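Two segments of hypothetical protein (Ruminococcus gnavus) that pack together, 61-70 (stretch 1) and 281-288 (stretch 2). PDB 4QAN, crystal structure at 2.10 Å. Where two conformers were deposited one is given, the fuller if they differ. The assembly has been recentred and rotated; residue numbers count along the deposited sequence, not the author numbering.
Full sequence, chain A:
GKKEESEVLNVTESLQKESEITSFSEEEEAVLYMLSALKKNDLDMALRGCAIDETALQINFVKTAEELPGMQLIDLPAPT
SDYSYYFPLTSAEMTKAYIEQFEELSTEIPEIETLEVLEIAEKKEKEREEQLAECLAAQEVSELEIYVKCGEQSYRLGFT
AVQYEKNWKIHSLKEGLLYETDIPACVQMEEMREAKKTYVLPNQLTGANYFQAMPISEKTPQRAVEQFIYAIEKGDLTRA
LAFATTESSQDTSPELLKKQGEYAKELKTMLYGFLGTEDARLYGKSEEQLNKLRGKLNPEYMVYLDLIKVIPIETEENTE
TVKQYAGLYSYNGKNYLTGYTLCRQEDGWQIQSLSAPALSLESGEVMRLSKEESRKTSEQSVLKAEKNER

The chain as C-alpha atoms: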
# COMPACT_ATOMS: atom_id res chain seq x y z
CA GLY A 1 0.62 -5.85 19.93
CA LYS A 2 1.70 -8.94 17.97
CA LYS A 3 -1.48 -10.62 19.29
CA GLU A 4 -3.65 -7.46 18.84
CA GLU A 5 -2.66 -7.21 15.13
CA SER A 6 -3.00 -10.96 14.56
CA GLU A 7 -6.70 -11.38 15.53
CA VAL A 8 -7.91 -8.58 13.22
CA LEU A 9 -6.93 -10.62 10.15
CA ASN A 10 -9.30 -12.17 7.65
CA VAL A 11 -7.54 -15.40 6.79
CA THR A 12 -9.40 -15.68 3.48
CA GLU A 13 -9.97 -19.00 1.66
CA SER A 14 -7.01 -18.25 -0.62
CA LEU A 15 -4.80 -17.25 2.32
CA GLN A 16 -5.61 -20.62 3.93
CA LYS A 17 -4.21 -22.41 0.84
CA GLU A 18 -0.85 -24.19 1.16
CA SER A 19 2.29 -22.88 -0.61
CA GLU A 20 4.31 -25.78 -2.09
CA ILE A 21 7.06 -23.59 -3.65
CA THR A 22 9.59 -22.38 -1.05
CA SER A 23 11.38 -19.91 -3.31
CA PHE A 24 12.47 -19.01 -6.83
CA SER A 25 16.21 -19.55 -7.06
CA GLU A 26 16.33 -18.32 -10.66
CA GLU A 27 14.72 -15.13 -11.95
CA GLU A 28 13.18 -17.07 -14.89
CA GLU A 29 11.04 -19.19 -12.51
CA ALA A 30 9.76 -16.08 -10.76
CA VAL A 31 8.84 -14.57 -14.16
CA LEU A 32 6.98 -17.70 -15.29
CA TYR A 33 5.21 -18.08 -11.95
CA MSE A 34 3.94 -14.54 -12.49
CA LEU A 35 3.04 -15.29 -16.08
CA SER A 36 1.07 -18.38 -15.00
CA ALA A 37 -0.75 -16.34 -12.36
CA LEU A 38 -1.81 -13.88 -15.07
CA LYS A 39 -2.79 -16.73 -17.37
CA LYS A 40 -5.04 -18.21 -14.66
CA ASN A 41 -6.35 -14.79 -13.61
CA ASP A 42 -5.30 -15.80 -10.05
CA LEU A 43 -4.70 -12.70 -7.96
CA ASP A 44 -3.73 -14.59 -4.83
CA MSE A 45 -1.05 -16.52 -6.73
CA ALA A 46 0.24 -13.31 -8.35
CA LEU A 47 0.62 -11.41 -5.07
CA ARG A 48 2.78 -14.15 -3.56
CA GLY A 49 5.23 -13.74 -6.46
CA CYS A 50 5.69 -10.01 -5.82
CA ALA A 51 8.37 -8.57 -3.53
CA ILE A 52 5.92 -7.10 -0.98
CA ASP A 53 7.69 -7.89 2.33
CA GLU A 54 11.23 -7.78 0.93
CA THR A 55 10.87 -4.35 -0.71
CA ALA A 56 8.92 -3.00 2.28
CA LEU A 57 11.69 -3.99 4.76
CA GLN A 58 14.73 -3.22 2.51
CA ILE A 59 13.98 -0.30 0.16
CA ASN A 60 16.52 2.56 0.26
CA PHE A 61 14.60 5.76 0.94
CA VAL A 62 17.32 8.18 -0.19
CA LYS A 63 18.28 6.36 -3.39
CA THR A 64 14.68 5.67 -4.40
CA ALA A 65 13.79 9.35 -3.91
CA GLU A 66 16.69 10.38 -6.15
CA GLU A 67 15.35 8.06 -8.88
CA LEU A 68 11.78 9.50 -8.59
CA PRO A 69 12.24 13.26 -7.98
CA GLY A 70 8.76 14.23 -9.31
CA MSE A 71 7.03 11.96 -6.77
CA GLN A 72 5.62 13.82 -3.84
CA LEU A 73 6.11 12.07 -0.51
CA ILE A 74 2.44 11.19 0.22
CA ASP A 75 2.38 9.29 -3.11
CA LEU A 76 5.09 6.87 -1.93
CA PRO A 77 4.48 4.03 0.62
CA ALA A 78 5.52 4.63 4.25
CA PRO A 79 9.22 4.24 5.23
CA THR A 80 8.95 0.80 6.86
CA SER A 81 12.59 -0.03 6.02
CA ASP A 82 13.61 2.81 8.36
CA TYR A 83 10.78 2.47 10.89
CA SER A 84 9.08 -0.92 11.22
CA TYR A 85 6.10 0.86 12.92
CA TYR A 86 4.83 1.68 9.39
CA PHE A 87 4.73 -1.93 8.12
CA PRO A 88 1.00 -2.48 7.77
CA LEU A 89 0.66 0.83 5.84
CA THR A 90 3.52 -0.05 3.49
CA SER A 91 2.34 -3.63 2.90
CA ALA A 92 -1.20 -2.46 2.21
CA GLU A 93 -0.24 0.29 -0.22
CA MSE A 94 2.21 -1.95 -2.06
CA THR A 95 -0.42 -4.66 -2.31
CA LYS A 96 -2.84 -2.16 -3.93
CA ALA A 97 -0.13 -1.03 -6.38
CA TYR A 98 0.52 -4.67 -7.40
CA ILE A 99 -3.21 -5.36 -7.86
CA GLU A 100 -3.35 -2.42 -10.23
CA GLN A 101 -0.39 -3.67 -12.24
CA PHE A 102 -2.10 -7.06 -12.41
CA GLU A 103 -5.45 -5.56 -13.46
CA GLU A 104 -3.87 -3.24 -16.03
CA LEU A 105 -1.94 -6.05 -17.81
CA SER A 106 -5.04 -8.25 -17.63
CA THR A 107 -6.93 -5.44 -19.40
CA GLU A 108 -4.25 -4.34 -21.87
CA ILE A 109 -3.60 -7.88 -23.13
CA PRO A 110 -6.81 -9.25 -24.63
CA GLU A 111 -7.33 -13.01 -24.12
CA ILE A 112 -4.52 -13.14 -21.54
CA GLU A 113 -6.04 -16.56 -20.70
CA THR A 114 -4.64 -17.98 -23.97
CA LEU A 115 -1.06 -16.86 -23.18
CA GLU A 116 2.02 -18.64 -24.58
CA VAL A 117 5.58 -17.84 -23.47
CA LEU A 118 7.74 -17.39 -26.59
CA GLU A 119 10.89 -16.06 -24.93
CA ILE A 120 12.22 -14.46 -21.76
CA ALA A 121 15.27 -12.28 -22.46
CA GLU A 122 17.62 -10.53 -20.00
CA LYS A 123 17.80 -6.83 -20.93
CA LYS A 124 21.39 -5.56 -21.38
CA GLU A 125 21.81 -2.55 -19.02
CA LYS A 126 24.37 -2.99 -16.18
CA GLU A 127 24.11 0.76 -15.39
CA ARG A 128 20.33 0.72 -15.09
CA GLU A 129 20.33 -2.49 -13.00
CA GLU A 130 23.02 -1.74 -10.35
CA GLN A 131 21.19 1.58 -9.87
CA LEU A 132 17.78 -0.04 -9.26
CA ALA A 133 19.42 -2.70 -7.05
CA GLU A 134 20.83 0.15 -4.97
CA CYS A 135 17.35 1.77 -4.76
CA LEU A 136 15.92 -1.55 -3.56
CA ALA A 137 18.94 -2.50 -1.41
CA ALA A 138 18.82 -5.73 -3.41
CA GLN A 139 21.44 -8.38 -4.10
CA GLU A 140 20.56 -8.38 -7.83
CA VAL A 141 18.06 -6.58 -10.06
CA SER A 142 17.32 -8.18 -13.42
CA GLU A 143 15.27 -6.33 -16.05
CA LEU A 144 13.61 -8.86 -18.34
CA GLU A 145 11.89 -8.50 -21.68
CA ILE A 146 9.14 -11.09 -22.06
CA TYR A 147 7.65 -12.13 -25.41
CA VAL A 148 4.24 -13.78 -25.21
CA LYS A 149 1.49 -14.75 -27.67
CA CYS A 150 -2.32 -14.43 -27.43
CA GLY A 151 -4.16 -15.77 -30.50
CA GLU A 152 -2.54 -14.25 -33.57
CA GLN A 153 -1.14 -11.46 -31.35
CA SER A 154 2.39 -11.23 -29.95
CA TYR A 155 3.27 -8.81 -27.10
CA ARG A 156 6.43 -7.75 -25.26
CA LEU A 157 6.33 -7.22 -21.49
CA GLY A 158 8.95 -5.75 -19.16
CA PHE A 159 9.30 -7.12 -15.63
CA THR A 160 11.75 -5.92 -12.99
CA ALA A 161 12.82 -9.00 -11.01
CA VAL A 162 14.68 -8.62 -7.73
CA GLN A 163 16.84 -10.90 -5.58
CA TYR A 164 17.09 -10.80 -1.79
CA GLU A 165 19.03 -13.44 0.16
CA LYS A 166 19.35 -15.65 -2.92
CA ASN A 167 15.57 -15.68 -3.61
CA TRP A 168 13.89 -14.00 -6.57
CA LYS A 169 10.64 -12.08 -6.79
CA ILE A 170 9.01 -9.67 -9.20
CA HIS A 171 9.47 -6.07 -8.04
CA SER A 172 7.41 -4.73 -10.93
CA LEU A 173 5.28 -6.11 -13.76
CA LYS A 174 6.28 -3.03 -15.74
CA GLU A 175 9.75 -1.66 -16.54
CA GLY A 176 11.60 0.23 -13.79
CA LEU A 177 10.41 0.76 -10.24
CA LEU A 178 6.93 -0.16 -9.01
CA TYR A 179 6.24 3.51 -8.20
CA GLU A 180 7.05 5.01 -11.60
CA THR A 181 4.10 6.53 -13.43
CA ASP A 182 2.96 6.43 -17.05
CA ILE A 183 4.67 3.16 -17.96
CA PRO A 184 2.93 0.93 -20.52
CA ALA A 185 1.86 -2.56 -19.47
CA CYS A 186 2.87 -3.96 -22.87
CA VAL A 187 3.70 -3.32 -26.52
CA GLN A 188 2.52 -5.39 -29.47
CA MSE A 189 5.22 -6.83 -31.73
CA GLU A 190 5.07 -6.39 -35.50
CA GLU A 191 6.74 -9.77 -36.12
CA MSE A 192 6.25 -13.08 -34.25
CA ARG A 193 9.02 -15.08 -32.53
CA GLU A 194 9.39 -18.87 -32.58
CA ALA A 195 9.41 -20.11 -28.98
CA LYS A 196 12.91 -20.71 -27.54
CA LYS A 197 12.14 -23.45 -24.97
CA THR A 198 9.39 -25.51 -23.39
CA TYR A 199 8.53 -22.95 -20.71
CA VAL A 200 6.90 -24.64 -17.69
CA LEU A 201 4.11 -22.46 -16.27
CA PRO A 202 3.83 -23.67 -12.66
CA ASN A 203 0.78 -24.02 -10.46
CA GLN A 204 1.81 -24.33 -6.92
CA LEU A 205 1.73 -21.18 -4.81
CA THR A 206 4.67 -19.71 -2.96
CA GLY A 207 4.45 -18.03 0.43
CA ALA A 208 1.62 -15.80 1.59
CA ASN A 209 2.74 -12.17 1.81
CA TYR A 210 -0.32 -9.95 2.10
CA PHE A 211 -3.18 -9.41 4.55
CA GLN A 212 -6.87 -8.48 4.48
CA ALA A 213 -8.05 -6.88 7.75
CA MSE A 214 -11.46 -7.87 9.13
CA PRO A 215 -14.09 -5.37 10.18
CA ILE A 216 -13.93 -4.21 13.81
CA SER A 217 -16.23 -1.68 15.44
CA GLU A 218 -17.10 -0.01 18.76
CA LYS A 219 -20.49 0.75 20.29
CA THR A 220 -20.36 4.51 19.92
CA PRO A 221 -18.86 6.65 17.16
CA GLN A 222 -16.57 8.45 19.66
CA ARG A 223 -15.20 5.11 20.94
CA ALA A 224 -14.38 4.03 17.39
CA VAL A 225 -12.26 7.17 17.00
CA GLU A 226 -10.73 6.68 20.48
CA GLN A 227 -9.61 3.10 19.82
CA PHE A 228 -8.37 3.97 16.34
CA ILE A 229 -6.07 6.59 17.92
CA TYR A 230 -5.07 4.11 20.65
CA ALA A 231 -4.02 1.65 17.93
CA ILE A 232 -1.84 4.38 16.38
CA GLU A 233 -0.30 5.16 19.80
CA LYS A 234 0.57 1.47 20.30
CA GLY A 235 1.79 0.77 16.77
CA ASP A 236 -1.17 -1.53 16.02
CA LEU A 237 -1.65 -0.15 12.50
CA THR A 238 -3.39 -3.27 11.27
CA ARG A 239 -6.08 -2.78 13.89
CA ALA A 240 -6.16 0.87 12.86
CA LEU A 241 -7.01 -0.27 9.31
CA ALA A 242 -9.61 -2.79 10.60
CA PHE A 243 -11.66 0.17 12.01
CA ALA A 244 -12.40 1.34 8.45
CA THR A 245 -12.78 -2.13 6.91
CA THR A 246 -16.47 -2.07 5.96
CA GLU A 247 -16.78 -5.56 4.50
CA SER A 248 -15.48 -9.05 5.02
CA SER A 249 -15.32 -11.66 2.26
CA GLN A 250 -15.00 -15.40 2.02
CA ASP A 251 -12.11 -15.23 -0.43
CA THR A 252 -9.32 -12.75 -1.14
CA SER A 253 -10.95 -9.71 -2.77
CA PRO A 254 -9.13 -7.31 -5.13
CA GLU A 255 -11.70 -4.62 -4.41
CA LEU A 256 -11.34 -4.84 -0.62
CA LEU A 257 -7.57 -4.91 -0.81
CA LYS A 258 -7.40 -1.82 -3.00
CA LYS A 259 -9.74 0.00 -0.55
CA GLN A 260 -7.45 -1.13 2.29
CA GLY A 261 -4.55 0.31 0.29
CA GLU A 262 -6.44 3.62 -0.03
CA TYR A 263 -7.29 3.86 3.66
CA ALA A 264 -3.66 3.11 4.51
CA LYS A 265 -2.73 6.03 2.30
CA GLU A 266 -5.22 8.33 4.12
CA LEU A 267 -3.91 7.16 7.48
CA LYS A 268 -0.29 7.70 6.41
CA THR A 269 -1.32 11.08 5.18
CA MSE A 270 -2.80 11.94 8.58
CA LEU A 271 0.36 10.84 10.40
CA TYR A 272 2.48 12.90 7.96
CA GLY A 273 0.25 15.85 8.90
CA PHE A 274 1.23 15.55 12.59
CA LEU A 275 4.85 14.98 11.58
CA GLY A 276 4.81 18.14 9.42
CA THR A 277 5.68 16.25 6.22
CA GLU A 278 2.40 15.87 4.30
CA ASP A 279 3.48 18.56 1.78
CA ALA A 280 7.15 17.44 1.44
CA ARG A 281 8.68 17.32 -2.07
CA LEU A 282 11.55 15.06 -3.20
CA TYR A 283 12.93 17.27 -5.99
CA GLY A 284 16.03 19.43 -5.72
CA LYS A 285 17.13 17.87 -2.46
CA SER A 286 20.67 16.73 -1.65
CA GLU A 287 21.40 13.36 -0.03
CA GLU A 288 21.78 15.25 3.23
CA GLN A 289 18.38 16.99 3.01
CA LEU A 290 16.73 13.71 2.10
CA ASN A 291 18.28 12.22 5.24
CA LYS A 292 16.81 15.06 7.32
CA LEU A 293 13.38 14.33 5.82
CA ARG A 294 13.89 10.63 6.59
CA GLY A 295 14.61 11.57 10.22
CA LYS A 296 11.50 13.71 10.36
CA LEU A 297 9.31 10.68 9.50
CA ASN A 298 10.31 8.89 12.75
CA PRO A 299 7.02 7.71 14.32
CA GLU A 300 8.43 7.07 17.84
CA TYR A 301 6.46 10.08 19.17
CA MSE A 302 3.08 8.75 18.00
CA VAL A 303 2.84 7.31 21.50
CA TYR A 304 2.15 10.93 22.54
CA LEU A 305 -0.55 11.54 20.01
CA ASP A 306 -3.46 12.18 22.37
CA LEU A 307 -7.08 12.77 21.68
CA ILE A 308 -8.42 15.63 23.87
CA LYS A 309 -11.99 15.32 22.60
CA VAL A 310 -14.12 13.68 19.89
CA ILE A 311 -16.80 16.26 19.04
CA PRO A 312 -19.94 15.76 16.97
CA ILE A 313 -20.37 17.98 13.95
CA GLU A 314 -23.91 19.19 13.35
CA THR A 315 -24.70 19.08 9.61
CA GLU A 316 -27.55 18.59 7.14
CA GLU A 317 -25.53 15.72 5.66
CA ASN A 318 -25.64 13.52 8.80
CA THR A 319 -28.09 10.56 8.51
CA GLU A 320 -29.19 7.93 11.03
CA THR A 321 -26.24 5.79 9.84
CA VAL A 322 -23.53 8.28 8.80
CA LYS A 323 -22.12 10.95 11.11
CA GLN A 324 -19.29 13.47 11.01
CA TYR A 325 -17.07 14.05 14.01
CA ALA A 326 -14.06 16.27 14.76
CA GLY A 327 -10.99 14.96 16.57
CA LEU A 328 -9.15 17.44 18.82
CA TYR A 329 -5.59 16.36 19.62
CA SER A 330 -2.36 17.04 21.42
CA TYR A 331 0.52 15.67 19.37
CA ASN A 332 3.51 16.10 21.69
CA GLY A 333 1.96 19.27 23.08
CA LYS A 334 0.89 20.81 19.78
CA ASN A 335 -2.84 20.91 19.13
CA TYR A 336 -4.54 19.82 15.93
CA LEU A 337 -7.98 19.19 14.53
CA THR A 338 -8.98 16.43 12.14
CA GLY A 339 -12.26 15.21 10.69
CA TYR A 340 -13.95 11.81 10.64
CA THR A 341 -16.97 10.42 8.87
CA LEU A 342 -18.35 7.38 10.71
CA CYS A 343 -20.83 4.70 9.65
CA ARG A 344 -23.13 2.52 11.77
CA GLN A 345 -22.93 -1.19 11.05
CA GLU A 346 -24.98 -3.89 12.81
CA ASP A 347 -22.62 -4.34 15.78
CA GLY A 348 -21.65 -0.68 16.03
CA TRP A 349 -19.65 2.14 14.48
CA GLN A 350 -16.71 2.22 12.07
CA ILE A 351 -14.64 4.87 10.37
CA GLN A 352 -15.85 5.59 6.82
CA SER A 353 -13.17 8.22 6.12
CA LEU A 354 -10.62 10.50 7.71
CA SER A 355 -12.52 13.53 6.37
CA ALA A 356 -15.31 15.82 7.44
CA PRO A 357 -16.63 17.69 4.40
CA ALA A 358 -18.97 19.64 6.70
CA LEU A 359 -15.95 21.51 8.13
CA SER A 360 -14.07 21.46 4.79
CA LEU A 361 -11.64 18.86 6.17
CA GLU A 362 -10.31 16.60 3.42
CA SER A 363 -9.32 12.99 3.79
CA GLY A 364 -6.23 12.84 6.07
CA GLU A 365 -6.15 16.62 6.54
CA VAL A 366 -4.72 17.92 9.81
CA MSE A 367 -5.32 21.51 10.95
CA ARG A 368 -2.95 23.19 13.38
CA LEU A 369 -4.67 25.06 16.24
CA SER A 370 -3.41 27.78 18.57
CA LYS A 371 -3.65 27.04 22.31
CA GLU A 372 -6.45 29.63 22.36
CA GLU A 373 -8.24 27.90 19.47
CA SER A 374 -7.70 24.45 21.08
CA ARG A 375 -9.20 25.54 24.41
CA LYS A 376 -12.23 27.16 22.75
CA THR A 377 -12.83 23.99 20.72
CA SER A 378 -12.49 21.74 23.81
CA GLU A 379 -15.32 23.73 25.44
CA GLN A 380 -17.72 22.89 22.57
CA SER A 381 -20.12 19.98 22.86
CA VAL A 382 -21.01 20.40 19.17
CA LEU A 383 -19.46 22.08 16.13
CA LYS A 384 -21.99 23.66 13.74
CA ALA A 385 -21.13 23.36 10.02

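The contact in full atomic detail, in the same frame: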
# COMPACT_ATOMS: atom_id res chain seq x y z
N PHE A 61 15.37 4.53 1.03
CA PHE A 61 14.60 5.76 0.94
C PHE A 61 15.31 6.81 0.09
O PHE A 61 14.75 7.30 -0.89
CB PHE A 61 14.36 6.30 2.36
CG PHE A 61 13.56 7.55 2.41
CD1 PHE A 61 14.17 8.79 2.26
CD2 PHE A 61 12.20 7.51 2.64
CE1 PHE A 61 13.43 9.97 2.31
CE2 PHE A 61 11.45 8.68 2.69
CZ PHE A 61 12.07 9.91 2.52
N VAL A 62 16.55 7.13 0.47
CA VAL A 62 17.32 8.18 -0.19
C VAL A 62 17.50 7.89 -1.68
O VAL A 62 17.19 8.74 -2.52
CB VAL A 62 18.71 8.38 0.47
CG1 VAL A 62 19.64 9.17 -0.44
CG2 VAL A 62 18.57 9.09 1.80
N LYS A 63 18.01 6.71 -1.99
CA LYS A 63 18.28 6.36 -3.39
C LYS A 63 17.01 6.34 -4.24
O LYS A 63 16.99 6.87 -5.35
CB LYS A 63 18.99 5.01 -3.49
CG LYS A 63 20.38 4.98 -2.87
CD LYS A 63 21.38 5.83 -3.65
CE LYS A 63 22.51 6.33 -2.75
NZ LYS A 63 23.20 7.53 -3.31
N THR A 64 15.95 5.75 -3.71
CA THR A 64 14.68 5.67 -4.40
C THR A 64 14.13 7.07 -4.68
O THR A 64 13.61 7.34 -5.77
CB THR A 64 13.66 4.83 -3.61
OG1 THR A 64 14.16 3.50 -3.48
CG2 THR A 64 12.34 4.78 -4.31
N ALA A 65 14.27 7.98 -3.72
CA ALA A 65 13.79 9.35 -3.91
C ALA A 65 14.56 10.07 -5.01
O ALA A 65 13.99 10.86 -5.77
CB ALA A 65 13.87 10.12 -2.60
N GLU A 66 15.86 9.80 -5.10
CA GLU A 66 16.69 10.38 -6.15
C GLU A 66 16.27 9.89 -7.55
O GLU A 66 16.27 10.66 -8.50
CB GLU A 66 18.17 10.12 -5.85
CG GLU A 66 18.66 10.89 -4.62
CD GLU A 66 20.10 10.60 -4.23
OE1 GLU A 66 20.57 9.46 -4.44
OE2 GLU A 66 20.76 11.51 -3.68
N GLU A 67 15.88 8.63 -7.64
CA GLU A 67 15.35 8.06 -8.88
C GLU A 67 13.95 8.60 -9.27
O GLU A 67 13.61 8.61 -10.46
CB GLU A 67 15.33 6.53 -8.75
CG GLU A 67 14.54 5.77 -9.82
CD GLU A 67 15.15 5.85 -11.22
OE1 GLU A 67 16.30 6.32 -11.37
OE2 GLU A 67 14.46 5.39 -12.17
N LEU A 68 13.15 9.05 -8.31
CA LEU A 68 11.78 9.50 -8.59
C LEU A 68 11.51 10.93 -8.08
O LEU A 68 10.59 11.14 -7.28
CB LEU A 68 10.78 8.54 -7.95
CG LEU A 68 11.02 7.04 -8.17
CD1 LEU A 68 10.10 6.23 -7.27
CD2 LEU A 68 10.82 6.67 -9.62
N PRO A 69 12.27 11.91 -8.58
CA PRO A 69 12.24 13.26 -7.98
C PRO A 69 10.90 14.01 -8.10
O PRO A 69 10.62 14.90 -7.30
CB PRO A 69 13.34 14.00 -8.75
CG PRO A 69 13.38 13.31 -10.08
CD PRO A 69 13.10 11.86 -9.79
N GLY A 70 10.09 13.64 -9.09
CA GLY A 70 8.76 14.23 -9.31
C GLY A 70 7.66 13.64 -8.45
O GLY A 70 6.54 14.14 -8.46
N ARG A 281 8.28 17.66 -0.69
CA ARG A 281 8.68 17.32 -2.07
C ARG A 281 10.04 16.63 -2.09
O ARG A 281 10.89 16.90 -1.24
CB ARG A 281 8.73 18.57 -2.93
CG ARG A 281 7.45 18.86 -3.68
CD ARG A 281 6.30 19.19 -2.76
NE ARG A 281 5.16 19.67 -3.52
CZ ARG A 281 3.98 19.99 -2.99
NH1 ARG A 281 3.76 19.87 -1.69
NH2 ARG A 281 3.01 20.43 -3.78
N LEU A 282 10.27 15.76 -3.07
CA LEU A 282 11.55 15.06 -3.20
C LEU A 282 12.51 15.69 -4.21
O LEU A 282 13.66 15.27 -4.30
CB LEU A 282 11.33 13.60 -3.59
CG LEU A 282 10.42 12.81 -2.66
CD1 LEU A 282 10.26 11.40 -3.21
CD2 LEU A 282 10.96 12.78 -1.24
N TYR A 283 12.06 16.69 -4.96
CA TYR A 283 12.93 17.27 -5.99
C TYR A 283 13.89 18.30 -5.42
O TYR A 283 13.59 18.94 -4.40
CB TYR A 283 12.13 17.89 -7.14
CG TYR A 283 11.16 19.00 -6.79
CD1 TYR A 283 11.60 20.28 -6.41
CD2 TYR A 283 9.79 18.80 -6.89
CE1 TYR A 283 10.70 21.30 -6.13
CE2 TYR A 283 8.88 19.82 -6.60
CZ TYR A 283 9.34 21.07 -6.22
OH TYR A 283 8.45 22.08 -5.94
N GLY A 284 15.03 18.43 -6.08
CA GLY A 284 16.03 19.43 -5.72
C GLY A 284 16.46 19.34 -4.28
O GLY A 284 16.59 20.36 -3.60
N LYS A 285 16.66 18.11 -3.81
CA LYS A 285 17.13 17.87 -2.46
C LYS A 285 18.41 17.04 -2.51
O LYS A 285 18.47 16.03 -3.21
CB LYS A 285 16.06 17.13 -1.66
CG LYS A 285 15.03 18.05 -1.01
CD LYS A 285 14.35 17.33 0.15
CE LYS A 285 13.52 18.27 1.00
NZ LYS A 285 12.28 18.70 0.28
N SER A 286 19.43 17.49 -1.79
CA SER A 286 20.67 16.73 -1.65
C SER A 286 20.45 15.49 -0.79
O SER A 286 19.41 15.36 -0.12
CB SER A 286 21.76 17.60 -1.01
OG SER A 286 21.51 17.84 0.36
N GLU A 287 21.43 14.60 -0.81
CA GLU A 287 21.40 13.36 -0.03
C GLU A 287 21.25 13.69 1.44
O GLU A 287 20.61 12.95 2.18
CB GLU A 287 22.69 12.58 -0.26
CG GLU A 287 22.81 11.28 0.52
CD GLU A 287 23.64 10.23 -0.22
OE1 GLU A 287 24.65 10.61 -0.86
OE2 GLU A 287 23.28 9.03 -0.17
N GLU A 288 21.84 14.81 1.84
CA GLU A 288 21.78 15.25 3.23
C GLU A 288 20.36 15.67 3.59
O GLU A 288 19.83 15.26 4.63
CB GLU A 288 22.73 16.42 3.45
CG GLU A 288 22.95 16.79 4.91
CD GLU A 288 22.89 18.28 5.12
OE1 GLU A 288 21.76 18.82 5.11
OE2 GLU A 288 23.96 18.91 5.29

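This is a small, mixed contact in which a short helix and the turn that follows it lean against a loop and the start of the helix after it, held by one leucine side chain, a proline–tyrosine contact at one end and a weak charged cluster at the other. The two stretches lie more than 200 residues apart in sequence and together bury 414 Å².

Leu 282 is the apolar centre. Its CA-to-CB bond points toward the helix, and its m,t rotamer brings CD1 to 3.9 Å from Ala 65 CB, a normal van der Waals distance. The same methyl lies 4.1 Å from Leu 68 O. Ala 65 also points toward the loop; its single methyl leaves the helix surface low here, and the branched side chain of Leu 282 lies close to it. Both residues are buried, as suits side chains with no polar group to satisfy.

The helix itself is held by regular backbone bonds, such as Ala 65 N to Phe 61 O at 2.9 Å and Glu 66 N to Val 62 O at 3.1 Å. Leu 68 is the first residue to leave helical geometry, and Pro 69 follows in the turn, where a residue without an amide hydrogen is readily accommodated. Here the two stretches come close: Pro 69 CA is 4.5 Å from Tyr 283 CA, and Pro 69 CB is 4.4 Å from Tyr 283 CB, in apolar contact. Pro 69 O lies 3.3 Å from Tyr 283 N, but the angle is too poor for a hydrogen bond. That oxygen also sits at the edge of the Tyr 283 ring, near its plane, while the end of the tyrosine side chain leads away from the helix.

At the other end, Lys 63 starts out away from the loop, but its long, flexible chain brings the ammonium group back. Lys 63 NZ is 3.5 Å from Glu 287 OE2 and also 3.5 Å from Glu 66 OE1, forming a salt bridge with each; both hydrogen bonds are weak. One lysine thus offsets charge on two glutamates, one on its own helix and one across the contact. The CA-to-CB bond of Glu 287 points sideways, and its side chain, t at chi1 and chi2, brings its end nearer to the helix. Glu 287 OE2 also packs 3.7 Å from Val 62 CG1, so the apolar valine borders the charged group.

Within the loop, Lys 285 NZ donates to Arg 281 O at 2.7 Å, tying the turn together. Gly 284 adopts positive phi, a conformation that favours glycine, and Ser 286 occupies the N-cap position of the helix that begins at Glu 287.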